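Local coordinates for protein YaeO (Vibrio cholerae serotype O1, PDB 6JIE) that inhibits Rho-dependent transcription termination by dissociating the Rho hexamer, structurally resembles the RNA chaperone Hfq and binds magnesium, at residues A[43-47]-A[58-63]. Numbering follows the deposited sequence.
Sequences KQECI and LETDQL. With MG (magnesium ion), chain C.
An antiparallel beta hairpin of the Hfq-like fold is paired here at its open end, where strand 45-50 meets strand 55-59 before the second strand bends into a 3-10 turn at 60-62. Ile47 and Leu58 form a hydrogen-bonded pair (Ile47 N to Leu58 O 2.9 Å, Leu58 N to Ile47 O 3.0 Å). Next comes the non-hydrogen-bonded pair Cys46-Glu59, CA to CA 4.2 Å. Beyond it Thr60 N donates to Glu45 O (3.0 Å), while Gln62 N to Glu59 O (2.9 Å) and Leu63 N to Thr60 O (3.1 Å) close the turn. Ile47 (chi1 t, chi2 t) and Leu58 (m, t) share one face of the sheet, with Ile47 CG2 4.2 Å from Leu58 CB and 4.4 Å from Leu63 CD1; Leu22 of strand 19-24 packs on both Ile47 and Leu58. Thr60, chi1 p, brings CG2 to 3.7 Å from Ile47 N, and water 4 bridges Thr60 OG1 (3.0 Å) to Glu45 OE1, the latter bond weak at 2.6 Å. Gln44 and Glu59, both m, t, extend side by side; water 1 donates to Gln44 OE1 (2.8 Å) and, weakly, to Glu59 OE2 (3.1 Å). Water 2 joins Glu45 O to Asp61 N. Asp61, chi1 m, binds magnesium through OD1 at 2.2 Å; water 5, 2.3 Å from MG, donates to Glu59 OE1 at 2.7 Å.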
loop_
_atom_site.group_PDB
_atom_site.type_symbol
_atom_site.label_atom_id
_atom_site.label_comp_id
_atom_site.label_asym_id
_atom_site.label_seq_id
_atom_site.Cartn_x
_atom_site.Cartn_y
_atom_site.Cartn_z
ATOM N N LYS A 43 21.389 15.627 -3.854
ATOM C CA LYS A 43 21.518 15.124 -5.219
ATOM C C LYS A 43 21.854 13.645 -5.258
ATOM O O LYS A 43 22.422 13.163 -6.247
ATOM C CB LYS A 43 22.556 15.911 -6.036
ATOM C CG LYS A 43 22.373 17.422 -5.996
ATOM C CD LYS A 43 20.991 17.838 -6.465
ATOM C CE LYS A 43 20.967 19.327 -6.750
ATOM N NZ LYS A 43 22.015 20.048 -5.968
ATOM N N GLN A 44 21.516 12.916 -4.195
ATOM C CA GLN A 44 21.692 11.473 -4.142
ATOM C C GLN A 44 20.438 10.795 -4.671
ATOM O O GLN A 44 19.332 11.265 -4.427
ATOM C CB GLN A 44 21.954 11.028 -2.705
ATOM C CG GLN A 44 23.230 11.644 -2.113
ATOM C CD GLN A 44 23.245 11.651 -0.583
ATOM O OE1 GLN A 44 22.196 11.669 0.064
ATOM N NE2 GLN A 44 24.438 11.647 -0.006
ATOM N N GLU A 45 20.622 9.705 -5.421
ATOM C CA GLU A 45 19.481 8.974 -5.965
ATOM C C GLU A 45 18.722 8.306 -4.833
ATOM O O GLU A 45 19.319 7.626 -3.995
ATOM C CB GLU A 45 19.929 7.910 -6.967
ATOM C CG GLU A 45 20.627 8.416 -8.218
ATOM C CD GLU A 45 20.737 7.334 -9.279
ATOM O OE1 GLU A 45 19.682 6.882 -9.772
ATOM O OE2 GLU A 45 21.871 6.921 -9.604
ATOM N N CYS A 46 17.401 8.474 -4.831
ATOM C CA CYS A 46 16.564 7.950 -3.761
ATOM C C CYS A 46 15.336 7.270 -4.341
ATOM O O CYS A 46 14.907 7.550 -5.464
ATOM C CB CYS A 46 16.108 9.059 -2.807
ATOM S SG CYS A 46 17.457 9.748 -1.831
ATOM N N ILE A 47 14.765 6.371 -3.552
ATOM C CA ILE A 47 13.384 5.945 -3.746
ATOM C C ILE A 47 12.523 6.696 -2.738
ATOM O O ILE A 47 12.883 6.802 -1.562
ATOM C CB ILE A 47 13.235 4.424 -3.591
ATOM C CG1 ILE A 47 11.741 4.036 -3.625
ATOM C CG2 ILE A 47 13.901 3.957 -2.325
ATOM C CD1 ILE A 47 11.492 2.552 -3.557
ATOM N N LEU A 58 14.887 7.597 0.584
ATOM C CA LEU A 58 15.881 6.630 1.022
ATOM C C LEU A 58 16.879 6.395 -0.094
ATOM O O LEU A 58 16.493 6.056 -1.217
ATOM C CB LEU A 58 15.213 5.316 1.422
ATOM C CG LEU A 58 14.234 5.479 2.579
ATOM C CD1 LEU A 58 13.341 4.242 2.731
ATOM C CD2 LEU A 58 15.038 5.720 3.838
ATOM N N GLU A 59 18.157 6.549 0.226
ATOM C CA GLU A 59 19.203 6.481 -0.783
ATOM C C GLU A 59 19.295 5.079 -1.357
ATOM O O GLU A 59 19.499 4.109 -0.619
ATOM C CB GLU A 59 20.538 6.873 -0.170
ATOM C CG GLU A 59 20.646 8.312 0.258
ATOM C CD GLU A 59 21.884 8.526 1.097
ATOM O OE1 GLU A 59 23.006 8.574 0.537
ATOM O OE2 GLU A 59 21.731 8.604 2.327
ATOM N N THR A 60 19.193 4.973 -2.682
ATOM C CA THR A 60 19.261 3.652 -3.285
ATOM C C THR A 60 20.616 2.997 -3.052
ATOM O O THR A 60 20.671 1.770 -2.910
ATOM C CB THR A 60 18.927 3.720 -4.778
ATOM O OG1 THR A 60 19.899 4.504 -5.477
ATOM C CG2 THR A 60 17.523 4.301 -4.984
ATOM N N ASP A 61 21.707 3.789 -2.981
ATOM C CA ASP A 61 23.021 3.230 -2.661
ATOM C C ASP A 61 23.068 2.625 -1.268
ATOM O O ASP A 61 24.008 1.883 -0.959
ATOM C CB ASP A 61 24.133 4.287 -2.737
ATOM C CG ASP A 61 24.402 4.774 -4.143
ATOM O OD1 ASP A 61 24.827 5.946 -4.280
ATOM O OD2 ASP A 61 24.193 4.003 -5.103
ATOM N N GLN A 62 22.116 2.963 -0.404
ATOM C CA GLN A 62 22.088 2.457 0.958
ATOM C C GLN A 62 21.089 1.327 1.143
ATOM O O GLN A 62 20.889 0.873 2.270
ATOM C CB GLN A 62 21.789 3.594 1.932
ATOM C CG GLN A 62 22.903 4.618 1.980
ATOM C CD GLN A 62 24.205 3.999 2.448
ATOM O OE1 GLN A 62 24.210 3.125 3.316
ATOM N NE2 GLN A 62 25.312 4.428 1.857
ATOM N N LEU A 63 20.467 0.847 0.070
ATOM C CA LEU A 63 19.512 -0.248 0.204
ATOM C C LEU A 63 20.251 -1.571 0.337
ATOM O O LEU A 63 21.193 -1.846 -0.415
ATOM C CB LEU A 63 18.572 -0.302 -0.994
ATOM C CG LEU A 63 17.571 0.838 -1.069
ATOM C CD1 LEU A 63 16.956 0.829 -2.448
ATOM C CD2 LEU A 63 16.519 0.650 0.002
HETATM MG MG MG C . 25.780 7.284 -2.793
HETATM O O HOH W 1 21.958 11.703 2.839
HETATM O O HOH W 2 21.837 6.600 -3.686
HETATM O O HOH W 3 23.182 6.385 -6.538
HETATM O O HOH W 4 19.181 4.765 -8.367
HETATM O O HOH W 5 23.766 7.902 -1.956
HETATM O O HOH W 6 26.341 6.250 -1.033
#